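Local coordinates for 2-C-methyl-D-erythritol 2,4-cyclodiphosphate synthase (Thermus thermophilus, PDB 1IV3), which catalyses the release of CMP from CDP-methylerythritol 2-phosphate to form methylerythritol 2,4-cyclodiphosphate, a step in isoprenoid precursor synthesis, at residues Leu98-Pro103 / Ser140-Arg145; Tyr19-Leu24 / Asp38-Ala43; Ala111-Leu116 / Asp125-Thr130. The protein carries 3 engineered substitutions. All blocks are in the same frame, centred on the assembly; numbering follows the deposited sequence.

Contact 1. Residues Leu98-Pro103 / Ser140-Arg145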
loop_
_atom_site.group_PDB
_atom_site.type_symbol
_atom_site.label_atom_id
_atom_site.label_comp_id
_atom_site.label_asym_id
_atom_site.label_seq_id
_atom_site.Cartn_x
_atom_site.Cartn_y
_atom_site.Cartn_z
ATOM N N LEU A 98 3.012 3.160 -9.618
ATOM C CA LEU A 98 2.114 2.854 -10.709
ATOM C C LEU A 98 2.429 1.454 -11.247
ATOM O O LEU A 98 3.594 1.174 -11.537
ATOM C CB LEU A 98 2.251 3.844 -11.848
ATOM C CG LEU A 98 2.169 5.304 -11.426
ATOM C CD1 LEU A 98 2.151 6.174 -12.685
ATOM C CD2 LEU A 98 0.952 5.566 -10.557
ATOM N N THR A 99 1.358 0.671 -11.355
ATOM C CA THR A 99 1.483 -0.706 -11.819
ATOM C C THR A 99 0.616 -0.929 -13.041
ATOM O O THR A 99 -0.591 -0.662 -13.026
ATOM C CB THR A 99 1.069 -1.682 -10.701
ATOM O OG1 THR A 99 1.873 -1.440 -9.538
ATOM C CG2 THR A 99 1.311 -3.111 -11.129
ATOM N N LEU A 100 1.234 -1.397 -14.112
ATOM C CA LEU A 100 0.515 -1.749 -15.342
ATOM C C LEU A 100 1.460 -2.524 -16.259
ATOM O O LEU A 100 2.677 -2.304 -16.235
ATOM C CB LEU A 100 -0.054 -0.513 -16.030
ATOM C CG LEU A 100 0.893 0.407 -16.800
ATOM C CD1 LEU A 100 0.135 1.574 -17.435
ATOM C CD2 LEU A 100 1.993 0.936 -15.906
ATOM N N ASP A 101 0.908 -3.455 -17.034
ATOM C CA ASP A 101 1.771 -4.312 -17.853
ATOM C C ASP A 101 2.192 -3.630 -19.141
ATOM O O ASP A 101 3.241 -3.964 -19.703
ATOM C CB ASP A 101 1.058 -5.650 -18.113
ATOM C CG ASP A 101 0.833 -6.414 -16.823
ATOM O OD1 ASP A 101 0.942 -5.834 -15.722
ATOM O OD2 ASP A 101 0.565 -7.635 -16.876
ATOM N N ARG A 102 1.426 -2.665 -19.636
ATOM C CA ARG A 102 1.828 -1.901 -20.818
ATOM C C ARG A 102 1.061 -0.588 -20.784
ATOM O O ARG A 102 -0.022 -0.635 -20.172
ATOM C CB ARG A 102 1.540 -2.685 -22.091
ATOM C CG ARG A 102 0.166 -3.321 -22.097
ATOM C CD ARG A 102 -0.148 -4.097 -23.377
ATOM N NE ARG A 102 -1.590 -4.360 -23.426
ATOM C CZ ARG A 102 -2.346 -4.411 -24.509
ATOM N NH1 ARG A 102 -1.807 -4.213 -25.705
ATOM N NH2 ARG A 102 -3.647 -4.662 -24.397
ATOM N N PRO A 103 1.557 0.493 -21.350
ATOM C CA PRO A 103 2.840 0.614 -22.035
ATOM C C PRO A 103 3.988 0.799 -21.046
ATOM O O PRO A 103 3.746 1.028 -19.859
ATOM C CB PRO A 103 2.687 1.916 -22.834
ATOM C CG PRO A 103 1.837 2.755 -21.934
ATOM C CD PRO A 103 0.850 1.805 -21.325
ATOM N N SER A 140 -4.840 -6.242 -17.207
ATOM C CA SER A 140 -5.725 -5.325 -17.893
ATOM C C SER A 140 -6.163 -4.169 -17.001
ATOM O O SER A 140 -7.200 -3.563 -17.267
ATOM C CB SER A 140 -6.932 -6.120 -18.417
ATOM O OG SER A 140 -6.524 -6.938 -19.508
ATOM N N HIS A 141 -5.391 -3.843 -15.962
ATOM C CA HIS A 141 -5.694 -2.667 -15.152
ATOM C C HIS A 141 -4.438 -1.813 -14.982
ATOM O O HIS A 141 -3.316 -2.314 -15.051
ATOM C CB HIS A 141 -6.214 -3.017 -13.765
ATOM C CG HIS A 141 -7.560 -3.663 -13.727
ATOM N ND1 HIS A 141 -8.657 -3.050 -13.180
ATOM C CD2 HIS A 141 -7.978 -4.885 -14.160
ATOM C CE1 HIS A 141 -9.700 -3.862 -13.289
ATOM N NE2 HIS A 141 -9.320 -4.971 -13.874
ATOM N N VAL A 142 -4.665 -0.531 -14.754
ATOM C CA VAL A 142 -3.611 0.346 -14.236
ATOM C C VAL A 142 -3.881 0.505 -12.741
ATOM O O VAL A 142 -5.052 0.738 -12.381
ATOM C CB VAL A 142 -3.558 1.692 -14.952
ATOM C CG1 VAL A 142 -4.928 2.394 -14.975
ATOM C CG2 VAL A 142 -2.506 2.588 -14.308
ATOM N N GLN A 143 -2.866 0.355 -11.888
ATOM C CA GLN A 143 -3.119 0.528 -10.457
ATOM C C GLN A 143 -2.192 1.621 -9.924
ATOM O O GLN A 143 -1.061 1.724 -10.414
ATOM C CB GLN A 143 -2.873 -0.746 -9.675
ATOM C CG GLN A 143 -3.635 -1.956 -10.197
ATOM C CD GLN A 143 -3.125 -3.275 -9.635
ATOM O OE1 GLN A 143 -2.493 -4.089 -10.314
ATOM N NE2 GLN A 143 -3.398 -3.498 -8.353
ATOM N N ALA A 144 -2.640 2.409 -8.953
ATOM C CA ALA A 144 -1.750 3.365 -8.309
ATOM C C ALA A 144 -1.947 3.254 -6.805
ATOM O O ALA A 144 -3.093 3.091 -6.384
ATOM C CB ALA A 144 -2.019 4.804 -8.737
ATOM N N ARG A 145 -0.863 3.362 -6.045
ATOM C CA ARG A 145 -0.974 3.510 -4.592
ATOM C C ARG A 145 -0.007 4.598 -4.170
ATOM O O ARG A 145 1.117 4.643 -4.693
ATOM C CB ARG A 145 -0.696 2.189 -3.871
ATOM C CG ARG A 145 -1.583 1.051 -4.380
ATOM C CD ARG A 145 -1.406 -0.211 -3.531
ATOM N NE ARG A 145 -2.466 -1.168 -3.890
ATOM C CZ ARG A 145 -2.284 -1.992 -4.916
ATOM N NH1 ARG A 145 -1.139 -1.945 -5.583
ATOM N NH2 ARG A 145 -3.239 -2.848 -5.241
HETATM O O HOH W 1 -1.944 -3.835 -16.854
#

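Contact 2. Residues Tyr19-Leu24 / Asp38-Ala43. Engineered in segment 38-43: Met41 (natural residue Leu). With MG (magnesium ion), chain G.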
loop_
_atom_site.group_PDB
_atom_site.type_symbol
_atom_site.label_atom_id
_atom_site.label_comp_id
_atom_site.label_asym_id
_atom_site.label_seq_id
_atom_site.Cartn_x
_atom_site.Cartn_y
_atom_site.Cartn_z
ATOM N N TYR A 19 -4.131 8.461 -19.563
ATOM C CA TYR A 19 -3.679 9.625 -18.819
ATOM C C TYR A 19 -3.034 9.216 -17.507
ATOM O O TYR A 19 -3.641 8.427 -16.768
ATOM C CB TYR A 19 -4.864 10.557 -18.486
ATOM C CG TYR A 19 -5.427 11.125 -19.770
ATOM C CD1 TYR A 19 -4.713 12.169 -20.352
ATOM C CD2 TYR A 19 -6.586 10.647 -20.348
ATOM C CE1 TYR A 19 -5.167 12.738 -21.524
ATOM C CE2 TYR A 19 -7.056 11.215 -21.539
ATOM C CZ TYR A 19 -6.323 12.250 -22.097
ATOM O OH TYR A 19 -6.736 12.856 -23.266
ATOM N N LEU A 20 -1.847 9.758 -17.215
ATOM C CA LEU A 20 -1.183 9.403 -15.955
ATOM C C LEU A 20 -0.405 10.612 -15.464
ATOM O O LEU A 20 0.308 11.253 -16.236
ATOM C CB LEU A 20 -0.260 8.191 -16.074
ATOM C CG LEU A 20 -0.946 6.824 -16.125
ATOM C CD1 LEU A 20 0.037 5.722 -16.515
ATOM C CD2 LEU A 20 -1.603 6.459 -14.803
ATOM N N CYS A 21 -0.594 10.921 -14.185
ATOM C CA CYS A 21 0.119 12.063 -13.631
ATOM C C CYS A 21 -0.201 13.368 -14.346
ATOM O O CYS A 21 0.606 14.297 -14.325
ATOM C CB CYS A 21 1.641 11.827 -13.705
ATOM S SG CYS A 21 2.196 10.441 -12.674
ATOM N N GLY A 22 -1.368 13.442 -14.964
ATOM C CA GLY A 22 -1.852 14.651 -15.605
ATOM C C GLY A 22 -1.474 14.701 -17.066
ATOM O O GLY A 22 -1.904 15.644 -17.739
ATOM N N LEU A 23 -0.707 13.731 -17.562
ATOM C CA LEU A 23 -0.305 13.755 -18.966
ATOM C C LEU A 23 -0.941 12.680 -19.836
ATOM O O LEU A 23 -1.246 11.564 -19.380
ATOM C CB LEU A 23 1.200 13.500 -19.052
ATOM C CG LEU A 23 2.105 14.356 -18.176
ATOM C CD1 LEU A 23 3.560 13.979 -18.452
ATOM C CD2 LEU A 23 1.833 15.839 -18.409
ATOM N N LEU A 24 -1.079 13.009 -21.121
ATOM C CA LEU A 24 -1.405 12.012 -22.134
ATOM C C LEU A 24 -0.229 11.076 -22.398
ATOM O O LEU A 24 0.861 11.491 -22.761
ATOM C CB LEU A 24 -1.827 12.713 -23.434
ATOM C CG LEU A 24 -2.968 12.074 -24.232
ATOM C CD1 LEU A 24 -2.887 12.497 -25.696
ATOM C CD2 LEU A 24 -2.987 10.565 -24.123
ATOM N N ASP A 38 -7.184 8.727 -14.673
ATOM C CA ASP A 38 -5.798 8.921 -14.255
ATOM C C ASP A 38 -5.580 8.433 -12.821
ATOM O O ASP A 38 -5.843 9.125 -11.827
ATOM C CB ASP A 38 -5.426 10.397 -14.334
ATOM C CG ASP A 38 -3.955 10.703 -14.181
ATOM O OD1 ASP A 38 -3.251 10.057 -13.371
ATOM O OD2 ASP A 38 -3.506 11.651 -14.870
ATOM N N ALA A 39 -5.110 7.193 -12.710
ATOM C CA ALA A 39 -5.005 6.525 -11.416
ATOM C C ALA A 39 -4.029 7.216 -10.477
ATOM O O ALA A 39 -4.209 7.228 -9.256
ATOM C CB ALA A 39 -4.624 5.078 -11.703
ATOM N N ALA A 40 -2.947 7.777 -11.017
ATOM C CA ALA A 40 -1.960 8.524 -10.245
ATOM C C ALA A 40 -2.628 9.721 -9.575
ATOM O O ALA A 40 -2.571 9.918 -8.369
ATOM C CB ALA A 40 -0.821 9.044 -11.120
ATOM N N MET A 41 -3.288 10.532 -10.413
ATOM C CA MET A 41 -3.987 11.688 -9.868
ATOM C C MET A 41 -5.013 11.248 -8.828
ATOM O O MET A 41 -5.135 11.858 -7.764
ATOM C CB MET A 41 -4.716 12.487 -10.948
ATOM C CG MET A 41 -3.876 13.340 -11.871
ATOM S SD MET A 41 -3.127 14.815 -11.140
ATOM C CE MET A 41 -1.487 14.272 -10.861
ATOM N N HIS A 42 -5.785 10.193 -9.101
ATOM C CA HIS A 42 -6.835 9.825 -8.145
ATOM C C HIS A 42 -6.272 9.346 -6.810
ATOM O O HIS A 42 -6.769 9.750 -5.758
ATOM C CB HIS A 42 -7.729 8.728 -8.719
ATOM C CG HIS A 42 -8.574 9.252 -9.830
ATOM N ND1 HIS A 42 -9.443 8.485 -10.557
ATOM C CD2 HIS A 42 -8.665 10.518 -10.324
ATOM C CE1 HIS A 42 -10.048 9.237 -11.466
ATOM N NE2 HIS A 42 -9.591 10.474 -11.346
ATOM N N ALA A 43 -5.227 8.531 -6.903
ATOM C CA ALA A 43 -4.651 8.020 -5.645
ATOM C C ALA A 43 -4.000 9.128 -4.830
ATOM O O ALA A 43 -4.089 9.134 -3.601
ATOM C CB ALA A 43 -3.645 6.916 -5.951
HETATM MG MG MG G . -9.730 6.545 -10.623
HETATM O O HOH W 2 -4.622 6.011 -15.652
HETATM O O HOH W 3 -11.838 6.400 -9.635
#

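Contact 3. Residues Ala111-Leu116 / Asp125-Thr130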
loop_
_atom_site.group_PDB
_atom_site.type_symbol
_atom_site.label_atom_id
_atom_site.label_comp_id
_atom_site.label_asym_id
_atom_site.label_seq_id
_atom_site.Cartn_x
_atom_site.Cartn_y
_atom_site.Cartn_z
ATOM N N ALA A 111 9.056 13.405 -17.825
ATOM C CA ALA A 111 7.832 14.187 -17.994
ATOM C C ALA A 111 6.851 13.934 -16.852
ATOM O O ALA A 111 6.234 14.854 -16.330
ATOM C CB ALA A 111 7.174 13.838 -19.318
ATOM N N LEU A 112 6.659 12.680 -16.458
ATOM C CA LEU A 112 5.707 12.350 -15.388
ATOM C C LEU A 112 6.102 12.984 -14.064
ATOM O O LEU A 112 5.325 13.638 -13.352
ATOM C CB LEU A 112 5.641 10.832 -15.242
ATOM C CG LEU A 112 4.954 10.131 -16.419
ATOM C CD1 LEU A 112 5.202 8.626 -16.470
ATOM C CD2 LEU A 112 3.469 10.454 -16.310
ATOM N N VAL A 113 7.383 12.798 -13.721
ATOM C CA VAL A 113 7.861 13.416 -12.479
ATOM C C VAL A 113 7.786 14.934 -12.535
ATOM O O VAL A 113 7.411 15.608 -11.571
ATOM C CB VAL A 113 9.296 12.978 -12.164
ATOM C CG1 VAL A 113 9.853 13.747 -10.978
ATOM C CG2 VAL A 113 9.268 11.468 -11.920
ATOM N N ASP A 114 8.145 15.509 -13.676
ATOM C CA ASP A 114 8.069 16.964 -13.791
ATOM C C ASP A 114 6.634 17.435 -13.577
ATOM O O ASP A 114 6.394 18.461 -12.991
ATOM C CB ASP A 114 8.507 17.417 -15.178
ATOM C CG ASP A 114 10.013 17.407 -15.374
ATOM O OD1 ASP A 114 10.757 17.175 -14.402
ATOM O OD2 ASP A 114 10.398 17.659 -16.536
ATOM N N SER A 115 5.679 16.679 -14.107
ATOM C CA SER A 115 4.272 17.101 -14.002
ATOM C C SER A 115 3.859 17.038 -12.551
ATOM O O SER A 115 3.266 17.948 -11.984
ATOM C CB SER A 115 3.435 16.224 -14.926
ATOM O OG SER A 115 2.061 16.518 -14.863
ATOM N N LEU A 116 4.203 15.936 -11.864
ATOM C CA LEU A 116 3.817 15.869 -10.449
ATOM C C LEU A 116 4.454 16.991 -9.639
ATOM O O LEU A 116 3.833 17.569 -8.747
ATOM C CB LEU A 116 4.240 14.523 -9.874
ATOM C CG LEU A 116 3.476 13.287 -10.369
ATOM C CD1 LEU A 116 3.899 12.060 -9.561
ATOM C CD2 LEU A 116 1.974 13.512 -10.279
ATOM N N ASP A 125 13.159 15.939 -5.713
ATOM C CA ASP A 125 13.592 14.864 -4.808
ATOM C C ASP A 125 12.541 14.481 -3.771
ATOM O O ASP A 125 12.657 13.540 -2.979
ATOM C CB ASP A 125 14.883 15.329 -4.113
ATOM C CG ASP A 125 14.540 16.480 -3.176
ATOM O OD1 ASP A 125 14.329 16.244 -1.972
ATOM O OD2 ASP A 125 14.455 17.612 -3.693
ATOM N N ARG A 126 11.431 15.225 -3.743
ATOM C CA ARG A 126 10.311 14.923 -2.869
ATOM C C ARG A 126 9.173 14.313 -3.676
ATOM O O ARG A 126 8.063 14.159 -3.158
ATOM C CB ARG A 126 9.830 16.215 -2.177
ATOM C CG ARG A 126 10.788 16.719 -1.109
ATOM C CD ARG A 126 10.746 15.775 0.088
ATOM N NE ARG A 126 11.479 16.232 1.253
ATOM C CZ ARG A 126 11.355 15.783 2.495
ATOM N NH1 ARG A 126 10.512 14.807 2.862
ATOM N NH2 ARG A 126 12.137 16.363 3.410
ATOM N N ILE A 127 9.434 13.997 -4.945
ATOM C CA ILE A 127 8.470 13.255 -5.761
ATOM C C ILE A 127 9.025 11.838 -5.940
ATOM O O ILE A 127 10.015 11.657 -6.652
ATOM C CB ILE A 127 8.186 13.872 -7.140
ATOM C CG1 ILE A 127 7.550 15.264 -7.107
ATOM C CG2 ILE A 127 7.313 12.916 -7.969
ATOM C CD1 ILE A 127 6.170 15.219 -6.471
ATOM N N GLY A 128 8.405 10.848 -5.291
ATOM C CA GLY A 128 8.946 9.499 -5.402
ATOM C C GLY A 128 8.028 8.654 -6.273
ATOM O O GLY A 128 7.071 8.099 -5.759
ATOM N N LEU A 129 8.305 8.586 -7.564
ATOM C CA LEU A 129 7.470 7.858 -8.504
ATOM C C LEU A 129 8.185 6.577 -8.913
ATOM O O LEU A 129 9.324 6.682 -9.386
ATOM C CB LEU A 129 7.190 8.767 -9.705
ATOM C CG LEU A 129 6.472 8.110 -10.886
ATOM C CD1 LEU A 129 5.135 7.510 -10.479
ATOM C CD2 LEU A 129 6.261 9.133 -12.015
ATOM N N THR A 130 7.592 5.398 -8.712
ATOM C CA THR A 130 8.230 4.180 -9.216
ATOM C C THR A 130 7.220 3.433 -10.083
ATOM O O THR A 130 6.015 3.611 -9.891
ATOM C CB THR A 130 8.710 3.234 -8.097
ATOM O OG1 THR A 130 7.587 2.871 -7.276
ATOM C CG2 THR A 130 9.702 3.938 -7.192
#

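Contact 1. Residues Leu98-Pro103 / Ser140-Arg145
Thr99 and Gln143 face each other as an antiparallel hydrogen-bonded pair, each backbone giving and taking one bond. Thr99 N reaches Gln143 O at 2.8 Å with a nearly straight N-H (171°), and the return bond from Gln143 N to Thr99 O is 2.7 Å long, its donor lying in the carbonyl plane. Both oxygens also receive a CA-H contact: Gln143 O from Leu98 and Thr99 O from Val142.

On the sheet face carrying Leu98 and Ala144, Leu98 CD2 reaches toward the neighbouring strand, to 3.6 Å from Ala144 CB. Helix 39-50 lies against both residues. Past Thr99 the packing is slacker: chi1 of 76° puts Leu100 CG between backbone N and carbonyl carbon, and farther out Leu100 CD1 lies 4.2 Å from Val142 CG2.

Farther along, water 1 links the two segments, accepting from Asp101 N at 2.9 Å and donating to His141 O at 2.7 Å. Asp101 is further held through OD1 by Ser134 OG, and Arg102 forms a salt bridge with Glu14.

Residues 100-103 belong to the substrate-binding loop, which turns through a cis peptide before Pro103. The direct backbone pair at Thr99 and Gln143 is thus followed by a water-mediated link beside the substrate-binding residues, and Asp101 N and His141 O are both satisfied through the water.

Contact 2. Residues Tyr19-Leu24 / Asp38-Ala43
This is a helix N-cap joined to a hairpin turn: the carboxylate of Asp38, at the start of helix 39-50, takes the amides of Cys21 and Gly22 in the type I' turn between strands 18-20 and 23-25. The grip is two-pronged. Cys21 N donates to Asp38 OD1 at 2.9 Å and Gly22 N to Asp38 OD2 at 2.8 Å, each oxygen offering its syn lone pair. OD1 serves a second donor, Met41 N, which comes from above the carboxylate plane (55° out of it) along an almost perfectly straight bond of 3.0 Å; this is the capping bond. CG of Asp38 lies anti to its backbone N (chi1 -169°), which carries the carboxylate across to the turn. Three N-H groups around a buried carboxylate would probably favour its charged form.

Water 2 adds a second bridge, donating to Tyr19 O and accepting from Ala39 N. Cys21 SG rests 3.7 Å from Ala40 CB, an apolar contact, and CE of the engineered Met41 packs on the turn backbone, 3.8 Å from Cys21 C. One residue on, His42 ND1 binds the magnesium ion at 2.0 Å, alongside Asp8, His10 and water 3.

Around the joint, Met41 touches Leu116 of helix 109-120 and Leu77 of helix 73-86, while Ala39 and Ala43 rest against Ala144 of strand 141-150.

Contact 3. Residues Ala111-Leu116 / Asp125-Thr130
The shortest polar bond within these two segments, Ser115 N to Ala111 O at 2.9 Å, belongs to helix 109-120, whose Leu112, Val113 and Leu116 face Ile127 and Leu129. Across the contact itself everything is apolar.

Val113 divides its two methyls between the strand residues: CG1 meets Ile127 CG2 at 4.0 Å, and CG2 meets Leu129 CD2 at 3.8 Å. The fork opens this way because CG1 is anti to the backbone N (chi1 173°). Leu129 CD2 also packs on Leu112 CB, 3.7 Å off. One turn further on, Leu116 crosses Ile127 at a slant, bringing CD1 to 3.9 Å from Ile127 CG2. An alanine at Val113 would strip both methyls and would probably leave a gap between Ile127 CG2 and Leu129 CD2 on the helix side.

The axes of segments 111-116 and 127-130 come within 9.0 Å at closest, with 146° between their directions, the packing of a helix on a neighbouring strand in a beta-alpha-beta crossover from strand 91-99 to strand 127-132. With only aliphatic carbons meeting across it, the joint depends on shape and exclusion of water, while backbone bonds to strand 91-99 hold strand 127-132 in the sheet.

From the N terminus, contact 2 comes first, closing the short loop between the 19-24 hairpin and helix 39-50. It is complete well before contact 1 opens at Leu98. Contact 3 then forms and finishes within the span from Pro103 to Ser140, so it lies wholly within the loop of contact 1, and none of the three loops cross. In space they converge. Contacts 1 and 3 reach the same sheet, where Leu98 N bonds to Thr130 O; Leu98 CD2 packs on Ala40 CB, joining contact 1 to contact 2; and Cys21 O receives Ser115 OG, tying the hairpin to helix 109-120.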